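Long-range contacts in lipoxygenase (Cyanothece sp., PDB 5EK8), which probably inserts molecular oxygen into polyunsaturated fatty acids at a non-heme iron, acting as a 9R-lipoxygenase: residues A112-E116 with K143-T149; S276-Y282 with I502-M506; I345-L351 with Y586-L591; A373-L378 with F488-L492; L458-I462 with A644-R648. The contacts are given in a common frame with arbitrary orientation. Numbering follows the deposited sequence.

Contact 1 (A112-E116 with K143-T149); sequences APDLE and KGGDNVT
L115 lays its side chain against V148, with L115 CD1 3.7 Å from V148 CG2. L115 is in the m,t rotamer and V148 has chi1 t. Residues 112-116 are extended and lead into strand 115-126. Residues 143-149 run the other way, with end-to-end directions 157° apart. E116 and K143 form an antiparallel non-hydrogen-bonded pair, CA to CA 4.8 Å. Next to it, G144 N donates to L115 O (3.0 Å) and L115 N donates to G145 O (2.9 Å). G144 lies opposite L115, where a CB would sit tightly against L115 CB. The ladder then loosens. D114, with chi1 m, bonds through OD1 to N147 N at 2.7 Å, while V148 N donates to P113 O at 3.1 Å. N147 has left-handed helical angles (55/38), which turns the chain between these two bonds. A112 CB meets T149 CG2 at 3.6 Å. Y102 and Y153 pack on L115 and V148. D146 forms a salt bridge with R78. This is the end of an antiparallel sheet, probably in the PLAT domain, distant from the iron site. Three of the four hydrogen bonds join main chain to main chain, so backbone pairing largely fixes the register, with one carboxylate extending it.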
# COMPACT_ATOMS: atom_id res chain seq x y z
N ALA A 112 41.37 -6.42 27.48
CA ALA A 112 40.76 -5.20 26.97
C ALA A 112 39.74 -5.51 25.89
O ALA A 112 39.98 -6.36 25.02
CB ALA A 112 41.83 -4.25 26.43
N PRO A 113 38.59 -4.83 25.93
CA PRO A 113 37.55 -5.05 24.92
C PRO A 113 37.94 -4.58 23.51
O PRO A 113 38.62 -3.57 23.35
CB PRO A 113 36.36 -4.24 25.45
CG PRO A 113 36.95 -3.28 26.44
CD PRO A 113 38.13 -3.97 27.03
N ASP A 114 37.50 -5.35 22.51
CA ASP A 114 37.58 -4.94 21.11
C ASP A 114 36.19 -4.50 20.68
O ASP A 114 35.31 -5.32 20.41
CB ASP A 114 38.08 -6.09 20.23
CG ASP A 114 39.45 -6.60 20.66
OD1 ASP A 114 40.23 -5.80 21.22
OD2 ASP A 114 39.74 -7.80 20.45
N LEU A 115 35.99 -3.18 20.62
CA LEU A 115 34.65 -2.61 20.60
C LEU A 115 33.84 -2.84 19.32
O LEU A 115 34.39 -2.98 18.23
CB LEU A 115 34.73 -1.11 20.88
CG LEU A 115 35.09 -0.78 22.33
CD1 LEU A 115 35.09 0.71 22.57
CD2 LEU A 115 34.14 -1.49 23.29
N GLU A 116 32.53 -2.86 19.51
CA GLU A 116 31.55 -3.05 18.45
C GLU A 116 30.27 -2.32 18.86
O GLU A 116 29.74 -2.57 19.94
CB GLU A 116 31.27 -4.53 18.20
CG GLU A 116 29.92 -4.81 17.55
CD GLU A 116 29.68 -6.30 17.32
OE1 GLU A 116 28.72 -6.85 17.92
OE2 GLU A 116 30.43 -6.92 16.54
N LYS A 143 32.08 -1.51 13.44
CA LYS A 143 33.27 -2.04 14.10
C LYS A 143 34.12 -0.90 14.67
O LYS A 143 34.43 0.07 13.97
CB LYS A 143 34.09 -2.90 13.14
CG LYS A 143 33.41 -4.21 12.79
CD LYS A 143 33.99 -4.86 11.55
CE LYS A 143 33.19 -6.10 11.17
NZ LYS A 143 33.58 -6.62 9.83
N GLY A 144 34.49 -1.02 15.94
CA GLY A 144 35.29 -0.02 16.61
C GLY A 144 36.70 -0.50 16.90
O GLY A 144 37.10 -1.58 16.44
N GLY A 145 37.45 0.29 17.66
CA GLY A 145 38.84 0.00 17.94
C GLY A 145 39.09 -1.27 18.73
O GLY A 145 38.21 -1.75 19.45
N ASP A 146 40.28 -1.82 18.57
CA ASP A 146 40.68 -3.03 19.29
C ASP A 146 41.60 -2.67 20.45
O ASP A 146 42.26 -1.62 20.42
CB ASP A 146 41.37 -4.02 18.35
CG ASP A 146 40.63 -4.19 17.05
OD1 ASP A 146 41.28 -4.45 16.02
OD2 ASP A 146 39.38 -4.05 17.05
N ASN A 147 41.64 -3.53 21.46
CA ASN A 147 42.49 -3.33 22.64
C ASN A 147 42.23 -1.98 23.31
O ASN A 147 43.16 -1.32 23.77
CB ASN A 147 43.97 -3.44 22.26
CG ASN A 147 44.77 -4.22 23.28
OD1 ASN A 147 44.32 -5.25 23.78
ND2 ASN A 147 45.96 -3.73 23.60
N VAL A 148 40.96 -1.58 23.35
CA VAL A 148 40.59 -0.29 23.93
C VAL A 148 40.92 -0.23 25.41
O VAL A 148 40.28 -0.90 26.23
CB VAL A 148 39.09 0.00 23.72
CG1 VAL A 148 38.70 1.29 24.45
CG2 VAL A 148 38.77 0.09 22.24
N THR A 149 41.92 0.57 25.75
CA THR A 149 42.37 0.72 27.12
C THR A 149 42.34 2.19 27.54
O THR A 149 43.12 2.63 28.39
CB THR A 149 43.78 0.15 27.31
OG1 THR A 149 44.55 0.39 26.12
CG2 THR A 149 43.71 -1.34 27.55

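Contact 2 (S276-Y282 with I502-M506); sequences SFIWDNY and IEGIM
Apolar contacts centre on I505, whose extended t,t side chain reaches residues 276-282 from a loop. Its CD1 lies over the face of the W279 six-membered ring, a CH-pi contact 3.5 Å from the centroid and 13° off the normal. The same CD1 meets the edge of the F277 ring, 3.6 Å from F277 CD1. Y282 closes the pocket, with CE2 4.0 Å from I505 CB. W279, F277 and Y282 all have chi1 m. Of the direct polar contacts, I505 N donates to Y282 OH at 3.0 Å, although the hydroxyl position is less certain. I505 CA makes a CA-H...O contact of 3.6 Å with I278 O. A water bridges the backbones. It donates to I505 O (2.8 Å), with weak bonds to S276 O (3.4 Å) and I278 N (3.0 Å). G504 has angles 94/-143, where a CB would jam against the carbonyl O of E503; it would also clash with Y282 OH as modelled. N281 ND2 is 3.5 Å from G504 CA. The closest CA pairs are I278 with I505 (5.2 Å) and N281 with G504 (5.6 Å). A type I beta turn from W279 to Y282 is closed by Y282 N to W279 O at 3.0 Å. The arrangement is the end of strand 272-277 in an antiparallel sheet and the turn after it, packed against the connection from helix 482-495 to strand 513-515 of that sheet.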
# COMPACT_ATOMS: atom_id res chain seq x y z
N SER A 276 -15.77 9.83 -16.35
CA SER A 276 -14.96 9.85 -17.55
C SER A 276 -13.67 9.08 -17.39
O SER A 276 -12.93 9.27 -16.42
CB SER A 276 -14.64 11.29 -17.96
OG SER A 276 -15.81 12.08 -18.08
N PHE A 277 -13.40 8.21 -18.35
CA PHE A 277 -12.09 7.59 -18.46
C PHE A 277 -11.53 7.86 -19.85
O PHE A 277 -12.01 7.30 -20.84
CB PHE A 277 -12.16 6.10 -18.16
CG PHE A 277 -12.56 5.78 -16.75
CD1 PHE A 277 -11.77 6.18 -15.69
CD2 PHE A 277 -13.74 5.09 -16.48
CE1 PHE A 277 -12.13 5.90 -14.39
CE2 PHE A 277 -14.10 4.80 -15.18
CZ PHE A 277 -13.30 5.20 -14.13
N ILE A 278 -10.53 8.74 -19.91
CA ILE A 278 -9.89 9.12 -21.16
C ILE A 278 -8.40 8.81 -21.11
O ILE A 278 -7.70 9.19 -20.17
CB ILE A 278 -10.10 10.62 -21.48
CG1 ILE A 278 -11.53 10.87 -21.96
CG2 ILE A 278 -9.12 11.08 -22.53
CD1 ILE A 278 -12.48 11.27 -20.86
N TRP A 279 -7.91 8.13 -22.14
CA TRP A 279 -6.55 7.59 -22.13
C TRP A 279 -5.67 8.25 -23.18
O TRP A 279 -4.61 7.71 -23.53
CB TRP A 279 -6.59 6.07 -22.35
CG TRP A 279 -7.63 5.39 -21.51
CD1 TRP A 279 -8.94 5.19 -21.83
CD2 TRP A 279 -7.44 4.83 -20.20
NE1 TRP A 279 -9.59 4.54 -20.80
CE2 TRP A 279 -8.69 4.31 -19.79
CE3 TRP A 279 -6.35 4.73 -19.34
CZ2 TRP A 279 -8.86 3.69 -18.56
CZ3 TRP A 279 -6.52 4.11 -18.11
CH2 TRP A 279 -7.77 3.59 -17.73
N ASP A 280 -6.09 9.40 -23.69
CA ASP A 280 -5.34 10.11 -24.73
C ASP A 280 -3.89 10.39 -24.32
O ASP A 280 -3.01 10.55 -25.17
CB ASP A 280 -6.04 11.42 -25.09
CG ASP A 280 -7.41 11.20 -25.70
OD1 ASP A 280 -8.25 12.12 -25.61
OD2 ASP A 280 -7.64 10.11 -26.25
N ASN A 281 -3.66 10.44 -23.01
CA ASN A 281 -2.35 10.74 -22.45
C ASN A 281 -1.36 9.57 -22.44
O ASN A 281 -0.17 9.76 -22.15
CB ASN A 281 -2.52 11.24 -21.01
CG ASN A 281 -1.88 12.58 -20.78
OD1 ASN A 281 -1.78 13.40 -21.69
ND2 ASN A 281 -1.45 12.81 -19.55
N TYR A 282 -1.83 8.37 -22.74
CA TYR A 282 -1.05 7.17 -22.45
C TYR A 282 -0.77 6.27 -23.65
O TYR A 282 -1.52 6.25 -24.63
CB TYR A 282 -1.76 6.36 -21.36
CG TYR A 282 -2.19 7.24 -20.22
CD1 TYR A 282 -1.25 7.79 -19.35
CD2 TYR A 282 -3.53 7.56 -20.02
CE1 TYR A 282 -1.63 8.62 -18.31
CE2 TYR A 282 -3.92 8.38 -18.97
CZ TYR A 282 -2.97 8.91 -18.12
OH TYR A 282 -3.34 9.73 -17.08
N ILE A 502 -2.90 18.27 -11.47
CA ILE A 502 -3.41 17.05 -12.08
C ILE A 502 -3.54 17.15 -13.60
O ILE A 502 -3.89 18.19 -14.15
CB ILE A 502 -4.78 16.65 -11.47
CG1 ILE A 502 -5.07 15.17 -11.74
CG2 ILE A 502 -5.91 17.54 -11.96
CD1 ILE A 502 -3.96 14.24 -11.31
N GLU A 503 -3.20 16.05 -14.26
CA GLU A 503 -3.36 15.91 -15.70
C GLU A 503 -3.60 14.44 -16.02
O GLU A 503 -3.35 13.57 -15.19
CB GLU A 503 -2.14 16.45 -16.44
CG GLU A 503 -0.81 15.83 -16.02
CD GLU A 503 0.37 16.42 -16.78
OE1 GLU A 503 0.91 15.74 -17.68
OE2 GLU A 503 0.77 17.57 -16.47
N GLY A 504 -4.11 14.18 -17.22
CA GLY A 504 -4.38 12.81 -17.63
C GLY A 504 -5.80 12.39 -17.36
O GLY A 504 -6.73 13.19 -17.47
N ILE A 505 -5.97 11.13 -16.97
CA ILE A 505 -7.29 10.52 -16.85
C ILE A 505 -8.12 11.09 -15.69
O ILE A 505 -9.35 11.09 -15.75
CB ILE A 505 -7.17 8.97 -16.68
CG1 ILE A 505 -8.54 8.31 -16.80
CG2 ILE A 505 -6.47 8.60 -15.37
CD1 ILE A 505 -8.48 6.82 -16.87
N MET A 506 -7.45 11.59 -14.66
CA MET A 506 -8.16 12.09 -13.48
C MET A 506 -8.37 13.60 -13.51
O MET A 506 -8.79 14.20 -12.52
CB MET A 506 -7.43 11.69 -12.19
CG MET A 506 -7.39 10.19 -11.94
SD MET A 506 -8.97 9.39 -12.27
CE MET A 506 -10.03 10.19 -11.07
O HOH W 1 -10.68 11.12 -18.16

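Contact 3 (I345-L351 with Y586-L591); sequences IFRTAAL and YNSLAL
I345 begins this helical segment and points its CA-to-CB bond away, yet I345 CG1 still meets L591 CD1 at 3.9 Å. R347 points toward the 586-591 loop. R347 NE donates to Y586 O at 2.8 Å, and R347 CD lies over the Y586 ring face, 3.6 Å from the centroid and 28° off the normal. This CH-pi contact uses chi1 m for R347 and chi1 t for Y586. The closest CA pair is T348 with S588, at 5.4 Å. T348 CA makes a CA-H...O contact of 3.4 Å with S588 O. T348 CG2 packs 3.5 Å from N587 OD1 and 4.0 Å from L591 CG. T348 has chi1 p, and its OG1 donates back to I345 O (2.5 Å) within the helix. L351, in the t,p rotamer, sends CD2 to S588 O (3.4 Å) and L589 CD2 (3.7 Å). The loop is extended at N587 and S588, then bends at L589. S588 OG bonds to A590 O at 2.7 Å and braces the bend. N587 ND2 bonds to E580 O. This is a coil segment packed along the long helix 337-377 of the lipoxygenase domain, which carries the iron ligands H359 and H364 further along. Among its neighbours, I345 touches strand 291-300, R347 and Y586 touch helix 247-256, and L351 and S588 touch helix 608-623.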
# COMPACT_ATOMS: atom_id res chain seq x y z
N ILE A 345 -17.37 -2.80 -21.28
CA ILE A 345 -16.21 -1.98 -21.63
C ILE A 345 -15.91 -0.94 -20.55
O ILE A 345 -14.77 -0.80 -20.09
CB ILE A 345 -16.40 -1.27 -22.99
CG1 ILE A 345 -16.36 -2.29 -24.13
CG2 ILE A 345 -15.32 -0.23 -23.19
CD1 ILE A 345 -16.41 -1.67 -25.50
N PHE A 346 -16.96 -0.23 -20.13
CA PHE A 346 -16.83 0.69 -19.00
C PHE A 346 -16.26 -0.02 -17.79
O PHE A 346 -15.34 0.49 -17.15
CB PHE A 346 -18.18 1.31 -18.64
CG PHE A 346 -18.08 2.31 -17.52
CD1 PHE A 346 -17.79 3.63 -17.78
CD2 PHE A 346 -18.27 1.92 -16.20
CE1 PHE A 346 -17.70 4.56 -16.75
CE2 PHE A 346 -18.17 2.84 -15.17
CZ PHE A 346 -17.89 4.16 -15.45
N ARG A 347 -16.81 -1.20 -17.48
CA ARG A 347 -16.34 -1.97 -16.33
C ARG A 347 -14.84 -2.24 -16.38
O ARG A 347 -14.15 -2.17 -15.36
CB ARG A 347 -17.09 -3.30 -16.23
CG ARG A 347 -18.38 -3.22 -15.45
CD ARG A 347 -18.83 -4.61 -15.04
NE ARG A 347 -19.13 -5.47 -16.18
CZ ARG A 347 -20.31 -5.50 -16.80
NH1 ARG A 347 -21.30 -4.71 -16.38
NH2 ARG A 347 -20.50 -6.31 -17.83
N THR A 348 -14.34 -2.56 -17.56
CA THR A 348 -12.93 -2.89 -17.72
C THR A 348 -12.06 -1.65 -17.58
O THR A 348 -10.99 -1.70 -16.95
CB THR A 348 -12.66 -3.55 -19.08
OG1 THR A 348 -13.12 -2.69 -20.13
CG2 THR A 348 -13.37 -4.89 -19.17
N ALA A 349 -12.50 -0.54 -18.17
CA ALA A 349 -11.76 0.71 -17.99
C ALA A 349 -11.72 1.07 -16.51
O ALA A 349 -10.69 1.53 -16.00
CB ALA A 349 -12.39 1.83 -18.81
N ALA A 350 -12.83 0.83 -15.82
CA ALA A 350 -12.94 1.15 -14.40
C ALA A 350 -12.08 0.22 -13.56
O ALA A 350 -11.62 0.60 -12.48
CB ALA A 350 -14.39 1.09 -13.96
N LEU A 351 -11.87 -1.00 -14.04
CA LEU A 351 -11.10 -1.98 -13.28
C LEU A 351 -9.61 -1.69 -13.43
O LEU A 351 -8.87 -1.71 -12.44
CB LEU A 351 -11.40 -3.41 -13.73
CG LEU A 351 -10.77 -4.49 -12.84
CD1 LEU A 351 -11.60 -4.68 -11.60
CD2 LEU A 351 -10.61 -5.81 -13.58
N TYR A 586 -17.40 -11.14 -17.00
CA TYR A 586 -18.00 -9.93 -16.45
C TYR A 586 -17.02 -8.77 -16.43
O TYR A 586 -17.41 -7.60 -16.56
CB TYR A 586 -18.52 -10.22 -15.04
CG TYR A 586 -19.01 -9.01 -14.29
CD1 TYR A 586 -20.23 -8.42 -14.60
CD2 TYR A 586 -18.27 -8.47 -13.25
CE1 TYR A 586 -20.69 -7.31 -13.91
CE2 TYR A 586 -18.72 -7.36 -12.55
CZ TYR A 586 -19.93 -6.79 -12.88
OH TYR A 586 -20.37 -5.69 -12.18
N ASN A 587 -15.74 -9.08 -16.27
CA ASN A 587 -14.73 -8.05 -16.15
C ASN A 587 -13.31 -8.52 -16.41
O ASN A 587 -12.99 -9.69 -16.23
CB ASN A 587 -14.81 -7.43 -14.75
CG ASN A 587 -14.62 -5.93 -14.78
OD1 ASN A 587 -14.16 -5.37 -15.78
ND2 ASN A 587 -14.98 -5.26 -13.69
N SER A 588 -12.47 -7.59 -16.85
CA SER A 588 -11.04 -7.85 -17.03
C SER A 588 -10.28 -6.52 -17.04
O SER A 588 -10.89 -5.45 -16.99
CB SER A 588 -10.78 -8.63 -18.31
OG SER A 588 -11.41 -8.02 -19.42
N LEU A 589 -8.96 -6.59 -17.10
CA LEU A 589 -8.15 -5.38 -17.11
C LEU A 589 -8.06 -4.79 -18.51
O LEU A 589 -7.56 -3.67 -18.68
CB LEU A 589 -6.75 -5.67 -16.56
CG LEU A 589 -6.71 -6.02 -15.06
CD1 LEU A 589 -5.33 -6.51 -14.65
CD2 LEU A 589 -7.11 -4.82 -14.23
N ALA A 590 -8.56 -5.53 -19.49
CA ALA A 590 -8.57 -5.08 -20.88
C ALA A 590 -9.41 -5.99 -21.77
O ALA A 590 -9.80 -7.09 -21.36
CB ALA A 590 -7.15 -4.99 -21.42
N LEU A 591 -9.68 -5.53 -22.99
CA LEU A 591 -10.36 -6.34 -24.00
C LEU A 591 -9.57 -6.32 -25.30
O LEU A 591 -8.62 -5.54 -25.45
CB LEU A 591 -11.79 -5.84 -24.22
CG LEU A 591 -12.74 -5.87 -23.02
CD1 LEU A 591 -14.12 -5.37 -23.42
CD2 LEU A 591 -12.84 -7.26 -22.43

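Contact 4 (A373-L378 with F488-L492); sequences ACFRNL and FSEDL
F488, D491 and A373 lose the most surface where the C-terminal end of helix 337-377 crosses helix 482-495. The short axes approach to 9.0 Å at an angle of 140°, so the helices run obliquely, roughly antiparallel. The closest CA pair is N377 with F488, at 5.3 Å. F488 has chi1 t. Its ring edge faces the first helix, with F488 CE1 3.4 Å from C374 N and F488 CD1 3.8 Å from A373 CB. L378 CD1 lies over one ring face. A373 points toward the second helix, and its CB also meets L492 CD2 at 3.6 Å. The small alanine lets both apolar side chains come close. D491 supplies the polar part. Its OD1 forms a salt bridge with R376 NE at 2.7 Å and accepts from N377 ND2 at 2.8 Å. N377, with chi1 m, also donates from ND2 to A373 O at 3.0 Å, which ties its amide to its own helix. R376 has a second acidic partner, D63. This is oblique helix-helix packing in the helical lipoxygenase domain, away from the iron. One carboxylate oxygen thus takes two donors inside a buried interface, and the adjacent arginine offsets its charge.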
# COMPACT_ATOMS: atom_id res chain seq x y z
N ALA A 373 9.22 7.52 6.19
CA ALA A 373 9.44 8.67 7.06
C ALA A 373 9.16 8.33 8.53
O ALA A 373 9.96 8.66 9.43
CB ALA A 373 8.58 9.83 6.63
N CYS A 374 8.04 7.66 8.76
CA CYS A 374 7.60 7.29 10.10
C CYS A 374 8.65 6.47 10.82
O CYS A 374 9.11 6.85 11.90
CB CYS A 374 6.29 6.50 10.03
SG CYS A 374 5.83 5.68 11.58
N PHE A 375 9.03 5.34 10.23
CA PHE A 375 10.01 4.46 10.86
C PHE A 375 11.38 5.11 10.93
O PHE A 375 12.22 4.73 11.74
CB PHE A 375 10.08 3.12 10.12
CG PHE A 375 8.95 2.19 10.45
CD1 PHE A 375 8.99 1.40 11.58
CD2 PHE A 375 7.83 2.12 9.62
CE1 PHE A 375 7.95 0.55 11.89
CE2 PHE A 375 6.79 1.27 9.93
CZ PHE A 375 6.85 0.48 11.06
N ARG A 376 11.60 6.11 10.08
CA ARG A 376 12.86 6.84 10.10
C ARG A 376 12.96 7.75 11.32
O ARG A 376 14.03 7.86 11.91
CB ARG A 376 13.03 7.67 8.83
CG ARG A 376 13.67 6.93 7.68
CD ARG A 376 13.74 7.82 6.44
NE ARG A 376 14.76 8.85 6.57
CZ ARG A 376 15.97 8.76 6.03
NH1 ARG A 376 16.31 7.69 5.32
NH2 ARG A 376 16.85 9.74 6.19
N ASN A 377 11.85 8.38 11.70
CA ASN A 377 11.95 9.49 12.66
C ASN A 377 11.11 9.39 13.94
O ASN A 377 11.26 10.22 14.83
CB ASN A 377 11.62 10.80 11.95
CG ASN A 377 12.51 11.06 10.75
OD1 ASN A 377 13.65 11.50 10.89
ND2 ASN A 377 11.99 10.80 9.55
N LEU A 378 10.23 8.40 14.03
CA LEU A 378 9.34 8.31 15.18
C LEU A 378 9.74 7.20 16.15
O LEU A 378 9.51 6.02 15.88
CB LEU A 378 7.90 8.10 14.72
CG LEU A 378 7.32 9.26 13.90
CD1 LEU A 378 5.85 9.01 13.56
CD2 LEU A 378 7.49 10.58 14.64
N PHE A 488 10.22 14.07 10.91
CA PHE A 488 9.20 13.32 10.18
C PHE A 488 8.65 14.15 9.01
O PHE A 488 8.69 13.74 7.84
CB PHE A 488 8.09 12.91 11.15
CG PHE A 488 6.91 12.22 10.52
CD1 PHE A 488 7.06 10.98 9.92
CD2 PHE A 488 5.65 12.78 10.58
CE1 PHE A 488 5.97 10.33 9.36
CE2 PHE A 488 4.56 12.13 10.02
CZ PHE A 488 4.71 10.90 9.41
N SER A 489 8.17 15.34 9.35
CA SER A 489 7.65 16.29 8.38
C SER A 489 8.67 16.60 7.28
O SER A 489 8.36 16.54 6.09
CB SER A 489 7.22 17.58 9.09
OG SER A 489 6.89 18.60 8.17
N GLU A 490 9.89 16.92 7.70
CA GLU A 490 10.96 17.29 6.79
C GLU A 490 11.29 16.16 5.82
O GLU A 490 11.45 16.39 4.63
CB GLU A 490 12.21 17.70 7.56
CG GLU A 490 12.07 19.03 8.29
CD GLU A 490 13.29 19.37 9.12
OE1 GLU A 490 13.21 20.34 9.91
OE2 GLU A 490 14.32 18.67 8.99
N ASP A 491 11.38 14.93 6.33
CA ASP A 491 11.64 13.78 5.47
C ASP A 491 10.52 13.60 4.45
O ASP A 491 10.78 13.37 3.25
CB ASP A 491 11.81 12.51 6.31
CG ASP A 491 13.27 12.17 6.56
OD1 ASP A 491 13.53 11.17 7.26
OD2 ASP A 491 14.15 12.90 6.06
N LEU A 492 9.27 13.73 4.91
CA LEU A 492 8.11 13.68 4.02
C LEU A 492 8.19 14.69 2.87
O LEU A 492 8.13 14.31 1.70
CB LEU A 492 6.82 13.91 4.80
CG LEU A 492 6.37 12.75 5.70
CD1 LEU A 492 5.26 13.20 6.64
CD2 LEU A 492 5.93 11.54 4.86

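Contact 5 (L458-I462 with A644-R648); sequences LYWQI and ALLNR
A644 starts the second segment and points toward helix 451-473. Its CB touches I462 CG2 at 3.8 Å, and the two CA atoms are 6.2 Å apart, the closest pair. L645, in the t,p rotamer, brings its CD1 to I462 CD1 at 4.0 Å. The same CD1 meets the edge of the Y459 ring, 4.3 Å from CE1; Y459 has chi1 t. R648 lies just past the helical part of its segment, with backbone angles -107/44. Its aliphatic part packs on the first helix, with R648 CB 4.0 Å from I462 CD1 and R648 CD 4.0 Å from L458 CD2. I462 is m,t and meets all three partners. The contact is therefore apolar packing between one helix and the end of another. Helix 649-653 follows at once, and its F652 covers L458, I462 and L645. Y459 also packs against helix 549-574 and bonds through OH to T567. That helix carries the iron ligand H570, whose side chain is about 10 Å from that of Y459.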
# COMPACT_ATOMS: atom_id res chain seq x y z
N LEU A 458 -18.52 7.47 8.29
CA LEU A 458 -18.62 6.86 9.62
C LEU A 458 -17.23 6.54 10.17
O LEU A 458 -16.87 6.93 11.30
CB LEU A 458 -19.46 5.59 9.56
CG LEU A 458 -20.40 5.29 10.73
CD1 LEU A 458 -21.09 3.96 10.50
CD2 LEU A 458 -19.67 5.29 12.07
N TYR A 459 -16.44 5.85 9.36
CA TYR A 459 -15.08 5.49 9.75
C TYR A 459 -14.25 6.73 10.03
O TYR A 459 -13.44 6.74 10.96
CB TYR A 459 -14.40 4.65 8.66
CG TYR A 459 -13.12 4.02 9.14
CD1 TYR A 459 -13.13 3.13 10.20
CD2 TYR A 459 -11.90 4.32 8.54
CE1 TYR A 459 -11.96 2.54 10.65
CE2 TYR A 459 -10.73 3.74 8.98
CZ TYR A 459 -10.76 2.85 10.04
OH TYR A 459 -9.61 2.26 10.51
N TRP A 460 -14.46 7.77 9.23
CA TRP A 460 -13.73 9.02 9.38
C TRP A 460 -14.02 9.65 10.73
O TRP A 460 -13.11 10.14 11.39
CB TRP A 460 -14.09 9.98 8.25
CG TRP A 460 -13.26 11.23 8.25
CD1 TRP A 460 -13.66 12.48 8.63
CD2 TRP A 460 -11.89 11.35 7.85
NE1 TRP A 460 -12.62 13.37 8.49
CE2 TRP A 460 -11.52 12.70 8.01
CE3 TRP A 460 -10.94 10.45 7.36
CZ2 TRP A 460 -10.25 13.18 7.71
CZ3 TRP A 460 -9.67 10.92 7.07
CH2 TRP A 460 -9.34 12.27 7.24
N GLN A 461 -15.29 9.64 11.14
CA GLN A 461 -15.66 10.20 12.43
C GLN A 461 -15.06 9.37 13.56
O GLN A 461 -14.63 9.91 14.59
CB GLN A 461 -17.18 10.29 12.58
CG GLN A 461 -17.73 11.69 12.35
CD GLN A 461 -17.22 12.33 11.06
OE1 GLN A 461 -17.57 11.91 9.96
NE2 GLN A 461 -16.37 13.35 11.20
N ILE A 462 -15.01 8.05 13.37
CA ILE A 462 -14.33 7.19 14.33
C ILE A 462 -12.86 7.59 14.48
O ILE A 462 -12.35 7.74 15.60
CB ILE A 462 -14.41 5.71 13.92
CG1 ILE A 462 -15.86 5.23 13.93
CG2 ILE A 462 -13.59 4.85 14.87
CD1 ILE A 462 -16.02 3.81 13.47
N ALA A 644 -13.22 2.23 19.85
CA ALA A 644 -13.96 3.21 19.06
C ALA A 644 -14.66 2.54 17.89
O ALA A 644 -15.80 2.87 17.56
CB ALA A 644 -13.03 4.31 18.57
N LEU A 645 -13.97 1.59 17.26
CA LEU A 645 -14.54 0.85 16.14
C LEU A 645 -15.62 -0.13 16.60
O LEU A 645 -16.68 -0.24 15.97
CB LEU A 645 -13.44 0.10 15.39
CG LEU A 645 -13.89 -0.75 14.19
CD1 LEU A 645 -14.53 0.12 13.11
CD2 LEU A 645 -12.73 -1.56 13.63
N LEU A 646 -15.35 -0.84 17.69
CA LEU A 646 -16.28 -1.82 18.23
C LEU A 646 -17.58 -1.16 18.65
O LEU A 646 -18.67 -1.66 18.37
CB LEU A 646 -15.66 -2.55 19.42
CG LEU A 646 -14.55 -3.55 19.10
CD1 LEU A 646 -13.87 -4.06 20.36
CD2 LEU A 646 -15.11 -4.70 18.28
N ASN A 647 -17.46 -0.02 19.33
CA ASN A 647 -18.60 0.79 19.75
C ASN A 647 -19.56 1.03 18.58
O ASN A 647 -20.78 1.01 18.76
CB ASN A 647 -18.11 2.12 20.32
CG ASN A 647 -19.24 3.04 20.78
OD1 ASN A 647 -20.38 2.61 20.94
ND2 ASN A 647 -18.91 4.30 21.00
N ARG A 648 -19.01 1.21 17.39
CA ARG A 648 -19.83 1.50 16.22
C ARG A 648 -19.92 0.31 15.26
O ARG A 648 -19.84 0.48 14.04
CB ARG A 648 -19.28 2.74 15.50
CG ARG A 648 -18.81 3.83 16.45
CD ARG A 648 -19.41 5.18 16.10
NE ARG A 648 -20.86 5.20 16.29
CZ ARG A 648 -21.62 6.28 16.12
NH1 ARG A 648 -21.07 7.43 15.76
NH2 ARG A 648 -22.94 6.21 16.31

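How the contacts relate
Contact 1 closes first, joining the start of strand 115-126 to the end of strand 132-143 and the loop after it. Contact 2 opens at 276 and closes at 502-506, joining strand 272-277 and its turn to a later loop. Contact 3 opens at 345, inside that loop, and closes at 586-591, so the two cross. They also touch, F277 and W279 packing on F346, A349 and A350. Contact 4 is nested inside both. Contacts 3 and 4 share helix 337-377, about 38 Å apart between centres, and join it to a late loop and to helix 482-495. Contact 5 crosses contacts 2, 3 and 4, closes last, and joins helix 451-473 to helix 639-647.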